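Local coordinates for synaptic vesicle membrane protein VAT-1 homolog-like (Homo sapiens, PDB 4A27), which probably acts as an oxidoreductase of the quinone oxidoreductase branch of the zinc-containing alcohol dehydrogenase family, although its substrate is not established, at residues G65-E73 and F117-N126; V169-H180 and V187-Y197. All coordinates share one frame; numbering follows the deposited sequence.

Contact 1. Residues G65-E73 and F117-N126; sequences GFECSGIVE and FSEAAAFPMN
The ring of Phe-117 meets strand 67-73 along its edge, with Ser-69 OG and Gly-70 O near the ring plane, while Ile-71 CG1 packs obliquely on CZ at 3.8 Å. Arg-87 adds a cation-pi contact. Here a strand of the GroES-like domain of a medium-chain dehydrogenase packs nearly antiparallel (148°) to helix 117-121 and against the start of helix 124-137. The carboxylate of Glu-67, its CG anti to the backbone N (chi1 171°), is sandwiched between Met-125 CG over one face, 3.4 Å from CD, and Ala-121 O over the other, 3.1 Å from CD. Met-125 N, on the side of its own CG and 46° out of the plane, donates to OE2 at 2.9 Å; the start of helix 124-137 covers that face with both atoms. With a water also at OE2, and Lys-337 (salt bridge) and Asn-43 at OE1, the acid would probably stay ionised despite burial and the unbonded carbonyl. Small methyls let the backbones close in: Ala-120 CB rests on Ser-69 CB, and Cys-68 CA is 4.9 Å from Ala-121 CA. The short hydroxyl of Ser-69 reaches Phe-117 O, OG donating at 2.6 Å from the face opposite Ala-121 N.

Contact 2. Residues V169-H180 and V187-Y197; sequences VTVFGTASTFKH and VTHLFDRNADY
Leu-190 and His-180 meet in a CH-pi contact between 169-180 and 187-197: CD2 of the leucine sits over one face of the imidazole, 3.8 Å from its centroid, while Thr-177 CA covers the opposite face. The ring is fixed at its edge too, since His-180 NE2 donates to Ala-175 O at 2.6 Å. Beneath this, strands 170-175 and 189-192 run parallel, joined by alternating bonds such as Gly-173 N to His-189 O and Phe-191 N to Gly-173 O. Glycine fits at this place because Leu-190 CD1 lies against the bare main chain of Gly-173, 3.8 Å from Gly-173 O. The start of the pairing is well bonded: Thr-188 OG1 accepts from Val-171 N at 3.2 Å, and Val-171 O takes both Thr-188 N and His-189 N. On the other side of the sheet, Phe-172 and Phe-191 lie side by side, CD1 to CE2 3.7 Å, in a layer covered by helix 197-204. The imidazole of His-189 joins them, its plane at 28° to the Phe-172 ring but slid aside, so that the two barely overlap. Thr-174 turns its methyl, CG2 anti to the carbonyl carbon, over one face of Tyr-197, with 4.2 Å from CG2 to the ring centroid.

Beyond Ala-175 the contact is looser and more polar. The backbone bond from Arg-193 N to Ala-175 O is weak, yet the guanidinium, bent back at chi3, grips Ser-176 OG side-on with NE and NH2, the oxygen lying in its plane. Asp-192 OD1 accepts from Asn-194 N in an Asx turn, within the type I turn from Asp-192 to Ala-195. Parallel strands linked through helix 180-183 form a beta-alpha-beta unit at the edge of the Rossmann-type domain, which in relatives binds the nicotinamide cofactor.

Contact 1 and contact 2 lie on opposite sides of the chain's centre, with their own centres about 29 Å apart and no direct touch, and share no helix or strand. The first is a buried strand-to-helix packing in which a few polar side chains, chief among them a charged carboxylate, bond to backbone groups where the GroES-like strands meet the following helices. The second joins neighbouring strands through a regular backbone ladder, so its side chains mainly dress the two faces of a sheet. Being only partly buried at the sheet's edge, contact 2 places its charged groups at the C-terminal end of its strands, whereas contact 1 holds one deep inside, with a lysine as partner.

Contact 1. Residues G65-E73 and F117-N126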
loop_
_atom_site.group_PDB
_atom_site.type_symbol
_atom_site.label_atom_id
_atom_site.label_comp_id
_atom_site.label_asym_id
_atom_site.label_seq_id
_atom_site.Cartn_x
_atom_site.Cartn_y
_atom_site.Cartn_z
ATOM N N GLY A 65 -6.558 -27.627 -11.661
ATOM C CA GLY A 65 -6.057 -27.587 -10.295
ATOM C C GLY A 65 -4.679 -26.988 -10.180
ATOM O O GLY A 65 -3.794 -27.266 -11.013
ATOM N N PHE A 66 -4.475 -26.216 -9.114
ATOM C CA PHE A 66 -3.253 -25.422 -8.918
ATOM C C PHE A 66 -2.469 -25.734 -7.636
ATOM O O PHE A 66 -1.401 -25.166 -7.407
ATOM C CB PHE A 66 -3.616 -23.950 -8.903
ATOM C CG PHE A 66 -4.206 -23.486 -10.188
ATOM C CD1 PHE A 66 -3.404 -23.281 -11.303
ATOM C CD2 PHE A 66 -5.556 -23.300 -10.311
ATOM C CE1 PHE A 66 -3.947 -22.885 -12.506
ATOM C CE2 PHE A 66 -6.102 -22.892 -11.507
ATOM C CZ PHE A 66 -5.289 -22.689 -12.609
ATOM N N GLU A 67 -3.011 -26.602 -6.792
ATOM C CA GLU A 67 -2.520 -26.731 -5.401
ATOM C C GLU A 67 -2.669 -28.171 -5.029
ATOM O O GLU A 67 -3.731 -28.727 -5.214
ATOM C CB GLU A 67 -3.397 -25.850 -4.522
ATOM C CG GLU A 67 -3.243 -25.941 -3.038
ATOM C CD GLU A 67 -4.231 -24.994 -2.348
ATOM O OE1 GLU A 67 -5.403 -24.854 -2.804
ATOM O OE2 GLU A 67 -3.795 -24.364 -1.394
ATOM N N CYS A 68 -1.610 -28.791 -4.524
ATOM C CA CYS A 68 -1.667 -30.161 -4.129
ATOM C C CYS A 68 -0.662 -30.431 -3.022
ATOM O O CYS A 68 0.181 -29.583 -2.700
ATOM C CB CYS A 68 -1.381 -31.070 -5.334
ATOM S SG CYS A 68 0.386 -31.032 -5.867
ATOM N N SER A 69 -0.769 -31.623 -2.431
ATOM C CA SER A 69 0.260 -32.115 -1.502
ATOM C C SER A 69 0.485 -33.597 -1.781
ATOM O O SER A 69 -0.383 -34.295 -2.307
ATOM C CB SER A 69 -0.153 -31.906 -0.041
ATOM O OG SER A 69 -1.315 -32.683 0.272
ATOM N N GLY A 70 1.674 -34.076 -1.452
ATOM C CA GLY A 70 1.956 -35.485 -1.602
ATOM C C GLY A 70 3.416 -35.826 -1.281
ATOM O O GLY A 70 4.086 -35.115 -0.521
ATOM N N ILE A 71 3.890 -36.935 -1.853
ATOM C CA ILE A 71 5.222 -37.509 -1.563
ATOM C C ILE A 71 6.112 -37.413 -2.806
ATOM O O ILE A 71 5.663 -37.734 -3.912
ATOM C CB ILE A 71 5.084 -38.979 -1.089
ATOM C CG1 ILE A 71 4.280 -39.030 0.203
ATOM C CG2 ILE A 71 6.445 -39.642 -0.847
ATOM C CD1 ILE A 71 4.038 -40.474 0.734
ATOM N N VAL A 72 7.318 -36.866 -2.634
ATOM C CA VAL A 72 8.309 -36.827 -3.703
ATOM C C VAL A 72 8.678 -38.249 -4.079
ATOM O O VAL A 72 9.218 -39.029 -3.265
ATOM C CB VAL A 72 9.600 -36.076 -3.308
ATOM C CG1 VAL A 72 10.604 -36.087 -4.472
ATOM C CG2 VAL A 72 9.292 -34.664 -2.870
ATOM N N GLU A 73 8.374 -38.574 -5.327
ATOM C CA GLU A 73 8.567 -39.919 -5.859
ATOM C C GLU A 73 9.781 -40.000 -6.787
ATOM O O GLU A 73 10.308 -41.077 -6.984
ATOM C CB GLU A 73 7.290 -40.362 -6.579
ATOM C CG GLU A 73 7.359 -41.713 -7.230
ATOM C CD GLU A 73 5.991 -42.267 -7.551
ATOM O OE1 GLU A 73 5.209 -42.537 -6.610
ATOM O OE2 GLU A 73 5.688 -42.416 -8.750
ATOM N N PHE A 117 -1.691 -34.560 5.029
ATOM C CA PHE A 117 -1.730 -34.194 3.595
ATOM C C PHE A 117 -2.930 -33.313 3.263
ATOM O O PHE A 117 -2.820 -32.421 2.409
ATOM C CB PHE A 117 -1.727 -35.423 2.676
ATOM C CG PHE A 117 -0.433 -36.184 2.708
ATOM C CD1 PHE A 117 0.711 -35.642 2.141
ATOM C CD2 PHE A 117 -0.348 -37.411 3.344
ATOM C CE1 PHE A 117 1.919 -36.326 2.178
ATOM C CE2 PHE A 117 0.858 -38.091 3.401
ATOM C CZ PHE A 117 1.990 -37.545 2.814
ATOM N N SER A 118 -4.071 -33.568 3.913
ATOM C CA SER A 118 -5.279 -32.770 3.685
ATOM C C SER A 118 -5.084 -31.323 4.189
ATOM O O SER A 118 -5.407 -30.383 3.495
ATOM C CB SER A 118 -6.531 -33.417 4.301
ATOM O OG SER A 118 -6.393 -33.554 5.695
ATOM N N GLU A 119 -4.526 -31.131 5.375
ATOM C CA GLU A 119 -4.151 -29.775 5.825
ATOM C C GLU A 119 -3.215 -29.052 4.858
ATOM O O GLU A 119 -3.348 -27.833 4.652
ATOM C CB GLU A 119 -3.412 -29.836 7.157
ATOM C CG GLU A 119 -4.256 -29.684 8.366
ATOM C CD GLU A 119 -3.411 -29.620 9.643
ATOM O OE1 GLU A 119 -2.550 -30.497 9.861
ATOM O OE2 GLU A 119 -3.617 -28.693 10.430
ATOM N N ALA A 120 -2.208 -29.793 4.356
ATOM C CA ALA A 120 -1.173 -29.238 3.521
ATOM C C ALA A 120 -1.721 -28.728 2.182
ATOM O O ALA A 120 -1.267 -27.696 1.699
ATOM C CB ALA A 120 -0.001 -30.286 3.267
ATOM N N ALA A 121 -2.695 -29.436 1.617
ATOM C CA ALA A 121 -3.327 -29.022 0.353
ATOM C C ALA A 121 -4.251 -27.870 0.595
ATOM O O ALA A 121 -4.774 -27.300 -0.340
ATOM C CB ALA A 121 -4.146 -30.182 -0.267
ATOM N N ALA A 122 -4.583 -27.651 1.867
ATOM C CA ALA A 122 -5.401 -26.524 2.266
ATOM C C ALA A 122 -4.608 -25.282 2.574
ATOM O O ALA A 122 -5.200 -24.249 2.899
ATOM C CB ALA A 122 -6.185 -26.906 3.495
ATOM N N PHE A 123 -3.285 -25.418 2.625
ATOM C CA PHE A 123 -2.392 -24.411 3.220
ATOM C C PHE A 123 -1.943 -23.268 2.227
ATOM O O PHE A 123 -2.288 -22.110 2.439
ATOM C CB PHE A 123 -1.183 -25.132 3.794
ATOM C CG PHE A 123 -0.379 -24.331 4.736
ATOM C CD1 PHE A 123 -0.805 -24.154 6.043
ATOM C CD2 PHE A 123 0.808 -23.733 4.337
ATOM C CE1 PHE A 123 -0.050 -23.405 6.946
ATOM C CE2 PHE A 123 1.574 -22.981 5.247
ATOM C CZ PHE A 123 1.135 -22.831 6.552
ATOM N N PRO A 124 -1.232 -23.605 1.125
ATOM C CA PRO A 124 -0.550 -22.593 0.292
ATOM C C PRO A 124 -1.392 -21.495 -0.340
ATOM O O PRO A 124 -1.097 -20.329 -0.145
ATOM C CB PRO A 124 0.120 -23.412 -0.837
ATOM C CG PRO A 124 -0.251 -24.798 -0.626
ATOM C CD PRO A 124 -1.283 -24.908 0.433
ATOM N N MET A 125 -2.422 -21.828 -1.103
ATOM C CA MET A 125 -3.197 -20.772 -1.749
ATOM C C MET A 125 -3.757 -19.797 -0.723
ATOM O O MET A 125 -3.512 -18.585 -0.824
ATOM C CB MET A 125 -4.318 -21.340 -2.614
ATOM C CG MET A 125 -3.840 -21.966 -3.935
ATOM S SD MET A 125 -3.351 -20.735 -5.175
ATOM C CE MET A 125 -4.996 -20.400 -5.846
ATOM N N ASN A 126 -4.523 -20.319 0.244
ATOM C CA ASN A 126 -5.240 -19.457 1.163
ATOM C C ASN A 126 -4.301 -18.667 2.056
ATOM O O ASN A 126 -4.488 -17.437 2.227
ATOM C CB ASN A 126 -6.272 -20.207 1.999
ATOM C CG ASN A 126 -7.443 -20.755 1.173
ATOM O OD1 ASN A 126 -7.660 -20.360 0.041
ATOM N ND2 ASN A 126 -8.197 -21.670 1.754
HETATM O O HOH W 1 -5.198 -22.946 0.306
#

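Contact 2. Residues V169-H180 and V187-Y197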
loop_
_atom_site.group_PDB
_atom_site.type_symbol
_atom_site.label_atom_id
_atom_site.label_comp_id
_atom_site.label_asym_id
_atom_site.label_seq_id
_atom_site.Cartn_x
_atom_site.Cartn_y
_atom_site.Cartn_z
ATOM N N VAL A 169 -5.446 -6.116 16.978
ATOM C CA VAL A 169 -6.027 -5.893 15.660
ATOM C C VAL A 169 -7.458 -6.263 15.713
ATOM O O VAL A 169 -7.783 -7.364 16.132
ATOM C CB VAL A 169 -5.244 -6.650 14.581
ATOM C CG1 VAL A 169 -5.957 -6.651 13.220
ATOM C CG2 VAL A 169 -3.898 -5.934 14.429
ATOM N N THR A 170 -8.330 -5.356 15.262
ATOM C CA THR A 170 -9.765 -5.611 15.279
ATOM C C THR A 170 -10.228 -6.086 13.912
ATOM O O THR A 170 -10.086 -5.377 12.918
ATOM C CB THR A 170 -10.540 -4.341 15.708
ATOM O OG1 THR A 170 -10.068 -3.931 16.984
ATOM C CG2 THR A 170 -12.027 -4.575 15.796
ATOM N N VAL A 171 -10.776 -7.295 13.876
ATOM C CA VAL A 171 -11.196 -7.929 12.637
ATOM C C VAL A 171 -12.714 -7.930 12.584
ATOM O O VAL A 171 -13.395 -8.447 13.483
ATOM C CB VAL A 171 -10.653 -9.375 12.545
ATOM C CG1 VAL A 171 -11.023 -10.051 11.187
ATOM C CG2 VAL A 171 -9.091 -9.421 12.832
ATOM N N PHE A 172 -13.223 -7.331 11.537
ATOM C CA PHE A 172 -14.627 -7.316 11.229
ATOM C C PHE A 172 -14.820 -8.319 10.109
ATOM O O PHE A 172 -14.065 -8.297 9.119
ATOM C CB PHE A 172 -15.033 -5.921 10.755
ATOM C CG PHE A 172 -14.948 -4.846 11.826
ATOM C CD1 PHE A 172 -16.015 -4.628 12.680
ATOM C CD2 PHE A 172 -13.820 -4.072 11.990
ATOM C CE1 PHE A 172 -15.950 -3.637 13.659
ATOM C CE2 PHE A 172 -13.740 -3.087 12.955
ATOM C CZ PHE A 172 -14.825 -2.873 13.805
ATOM N N GLY A 173 -15.773 -9.241 10.295
ATOM C CA GLY A 173 -16.115 -10.209 9.285
ATOM C C GLY A 173 -17.566 -10.079 8.847
ATOM O O GLY A 173 -18.407 -9.618 9.612
ATOM N N THR A 174 -17.837 -10.425 7.592
ATOM C CA THR A 174 -19.203 -10.710 7.139
ATOM C C THR A 174 -19.325 -12.193 6.723
ATOM O O THR A 174 -18.371 -12.783 6.209
ATOM C CB THR A 174 -19.622 -9.789 5.981
ATOM O OG1 THR A 174 -18.819 -10.051 4.840
ATOM C CG2 THR A 174 -19.474 -8.317 6.384
ATOM N N ALA A 175 -20.509 -12.763 6.944
ATOM C CA ALA A 175 -20.822 -14.155 6.629
ATOM C C ALA A 175 -22.341 -14.407 6.782
ATOM O O ALA A 175 -23.010 -13.725 7.562
ATOM C CB ALA A 175 -20.075 -15.080 7.543
ATOM N N SER A 176 -22.864 -15.408 6.078
ATOM C CA SER A 176 -24.274 -15.807 6.215
ATOM C C SER A 176 -24.557 -16.267 7.642
ATOM O O SER A 176 -23.714 -16.930 8.265
ATOM C CB SER A 176 -24.616 -16.913 5.221
ATOM O OG SER A 176 -24.562 -16.417 3.892
ATOM N N THR A 177 -25.735 -15.923 8.157
ATOM C CA THR A 177 -26.012 -16.046 9.600
ATOM C C THR A 177 -25.988 -17.484 10.137
ATOM O O THR A 177 -25.679 -17.709 11.331
ATOM C CB THR A 177 -27.347 -15.355 10.028
ATOM O OG1 THR A 177 -27.464 -14.084 9.383
ATOM C CG2 THR A 177 -27.394 -15.133 11.546
ATOM N N PHE A 178 -26.305 -18.459 9.280
ATOM C CA PHE A 178 -26.165 -19.882 9.668
ATOM C C PHE A 178 -24.705 -20.282 9.928
ATOM O O PHE A 178 -24.451 -21.284 10.578
ATOM C CB PHE A 178 -26.826 -20.849 8.658
ATOM C CG PHE A 178 -26.089 -21.004 7.344
ATOM C CD1 PHE A 178 -25.107 -21.974 7.192
ATOM C CD2 PHE A 178 -26.429 -20.221 6.244
ATOM C CE1 PHE A 178 -24.430 -22.124 5.969
ATOM C CE2 PHE A 178 -25.766 -20.367 5.019
ATOM C CZ PHE A 178 -24.762 -21.314 4.884
ATOM N N LYS A 179 -23.745 -19.498 9.447
ATOM C CA LYS A 179 -22.343 -19.774 9.742
ATOM C C LYS A 179 -21.864 -19.170 11.061
ATOM O O LYS A 179 -20.838 -19.625 11.580
ATOM C CB LYS A 179 -21.433 -19.303 8.605
ATOM C CG LYS A 179 -21.643 -20.062 7.295
ATOM C CD LYS A 179 -20.693 -19.575 6.217
ATOM C CE LYS A 179 -20.947 -20.267 4.894
ATOM N NZ LYS A 179 -20.364 -19.503 3.780
ATOM N N HIS A 180 -22.607 -18.189 11.603
ATOM C CA HIS A 180 -22.099 -17.301 12.663
ATOM C C HIS A 180 -21.676 -18.056 13.927
ATOM O O HIS A 180 -20.651 -17.719 14.519
ATOM C CB HIS A 180 -23.099 -16.169 13.002
ATOM C CG HIS A 180 -23.200 -15.092 11.945
ATOM N ND1 HIS A 180 -23.750 -13.844 12.185
ATOM C CD2 HIS A 180 -22.789 -15.079 10.646
ATOM C CE1 HIS A 180 -23.702 -13.123 11.070
ATOM N NE2 HIS A 180 -23.117 -13.850 10.122
ATOM N N VAL A 187 -13.301 -14.056 14.697
ATOM C CA VAL A 187 -13.178 -12.619 14.416
ATOM C C VAL A 187 -13.647 -11.796 15.637
ATOM O O VAL A 187 -14.145 -12.361 16.577
ATOM C CB VAL A 187 -13.988 -12.296 13.166
ATOM C CG1 VAL A 187 -13.555 -13.231 12.007
ATOM C CG2 VAL A 187 -15.475 -12.421 13.450
ATOM N N THR A 188 -13.432 -10.484 15.666
ATOM C CA THR A 188 -13.857 -9.688 16.827
ATOM C C THR A 188 -15.351 -9.355 16.782
ATOM O O THR A 188 -16.042 -9.375 17.812
ATOM C CB THR A 188 -13.083 -8.364 16.970
ATOM O OG1 THR A 188 -11.698 -8.545 16.625
ATOM C CG2 THR A 188 -13.231 -7.804 18.440
ATOM N N HIS A 189 -15.824 -9.006 15.590
ATOM C CA HIS A 189 -17.227 -8.692 15.353
ATOM C C HIS A 189 -17.623 -9.311 14.016
ATOM O O HIS A 189 -16.903 -9.167 13.036
ATOM C CB HIS A 189 -17.468 -7.179 15.305
ATOM C CG HIS A 189 -17.054 -6.478 16.557
ATOM N ND1 HIS A 189 -15.960 -5.641 16.616
ATOM C CD2 HIS A 189 -17.567 -6.519 17.811
ATOM C CE1 HIS A 189 -15.829 -5.178 17.848
ATOM N NE2 HIS A 189 -16.784 -5.704 18.595
ATOM N N LEU A 190 -18.782 -9.955 13.989
ATOM C CA LEU A 190 -19.268 -10.667 12.821
ATOM C C LEU A 190 -20.618 -10.100 12.403
ATOM O O LEU A 190 -21.486 -9.909 13.243
ATOM C CB LEU A 190 -19.387 -12.169 13.155
ATOM C CG LEU A 190 -19.534 -13.162 12.014
ATOM C CD1 LEU A 190 -18.319 -13.142 11.075
ATOM C CD2 LEU A 190 -19.791 -14.592 12.533
ATOM N N PHE A 191 -20.796 -9.851 11.106
ATOM C CA PHE A 191 -22.017 -9.251 10.601
ATOM C C PHE A 191 -22.663 -10.047 9.486
ATOM O O PHE A 191 -22.027 -10.841 8.780
ATOM C CB PHE A 191 -21.755 -7.818 10.135
ATOM C CG PHE A 191 -21.244 -6.938 11.217
ATOM C CD1 PHE A 191 -21.935 -6.825 12.421
ATOM C CD2 PHE A 191 -20.064 -6.243 11.066
ATOM C CE1 PHE A 191 -21.459 -6.018 13.443
ATOM C CE2 PHE A 191 -19.587 -5.429 12.087
ATOM C CZ PHE A 191 -20.276 -5.323 13.270
ATOM N N ASP A 192 -23.958 -9.826 9.344
ATOM C CA ASP A 192 -24.729 -10.514 8.357
ATOM C C ASP A 192 -24.405 -9.892 7.039
ATOM O O ASP A 192 -24.484 -8.673 6.860
ATOM C CB ASP A 192 -26.220 -10.387 8.640
ATOM C CG ASP A 192 -27.060 -11.216 7.680
ATOM O OD1 ASP A 192 -26.740 -11.268 6.465
ATOM O OD2 ASP A 192 -28.036 -11.820 8.148
ATOM N N ARG A 193 -24.029 -10.775 6.127
ATOM C CA ARG A 193 -23.624 -10.451 4.767
ATOM C C ARG A 193 -24.667 -9.574 4.105
ATOM O O ARG A 193 -24.363 -8.491 3.655
ATOM C CB ARG A 193 -23.487 -11.781 4.021
ATOM C CG ARG A 193 -22.690 -11.774 2.764
ATOM C CD ARG A 193 -22.316 -13.217 2.405
ATOM N NE ARG A 193 -23.500 -14.068 2.296
ATOM C CZ ARG A 193 -24.288 -14.152 1.220
ATOM N NH1 ARG A 193 -24.018 -13.441 0.122
ATOM N NH2 ARG A 193 -25.361 -14.956 1.233
ATOM N N ASN A 194 -25.913 -10.040 4.130
ATOM C CA ASN A 194 -27.038 -9.377 3.451
ATOM C C ASN A 194 -27.717 -8.226 4.205
ATOM O O ASN A 194 -28.644 -7.616 3.680
ATOM C CB ASN A 194 -28.101 -10.421 3.122
ATOM C CG ASN A 194 -27.579 -11.509 2.221
ATOM O OD1 ASN A 194 -27.544 -12.672 2.613
ATOM N ND2 ASN A 194 -27.154 -11.136 1.002
ATOM N N ALA A 195 -27.278 -7.953 5.433
ATOM C CA ALA A 195 -27.742 -6.796 6.187
ATOM C C ALA A 195 -27.015 -5.573 5.633
ATOM O O ALA A 195 -26.489 -5.631 4.519
ATOM C CB ALA A 195 -27.446 -6.980 7.663
ATOM N N ASP A 196 -26.998 -4.466 6.377
ATOM C CA ASP A 196 -26.159 -3.313 6.008
ATOM C C ASP A 196 -25.091 -3.071 7.065
ATOM O O ASP A 196 -25.130 -2.125 7.854
ATOM C CB ASP A 196 -26.988 -2.061 5.700
ATOM C CG ASP A 196 -27.346 -1.948 4.225
ATOM O OD1 ASP A 196 -26.655 -2.570 3.388
ATOM O OD2 ASP A 196 -28.307 -1.225 3.896
ATOM N N TYR A 197 -24.142 -3.994 7.049
ATOM C CA TYR A 197 -22.961 -3.994 7.898
ATOM C C TYR A 197 -22.208 -2.659 7.926
ATOM O O TYR A 197 -21.614 -2.311 8.951
ATOM C CB TYR A 197 -22.016 -5.135 7.448
ATOM C CG TYR A 197 -21.575 -5.023 5.995
ATOM C CD1 TYR A 197 -20.478 -4.237 5.640
ATOM C CD2 TYR A 197 -22.269 -5.669 4.979
ATOM C CE1 TYR A 197 -20.089 -4.102 4.318
ATOM C CE2 TYR A 197 -21.881 -5.542 3.647
ATOM C CZ TYR A 197 -20.796 -4.758 3.328
ATOM O OH TYR A 197 -20.395 -4.619 2.015
#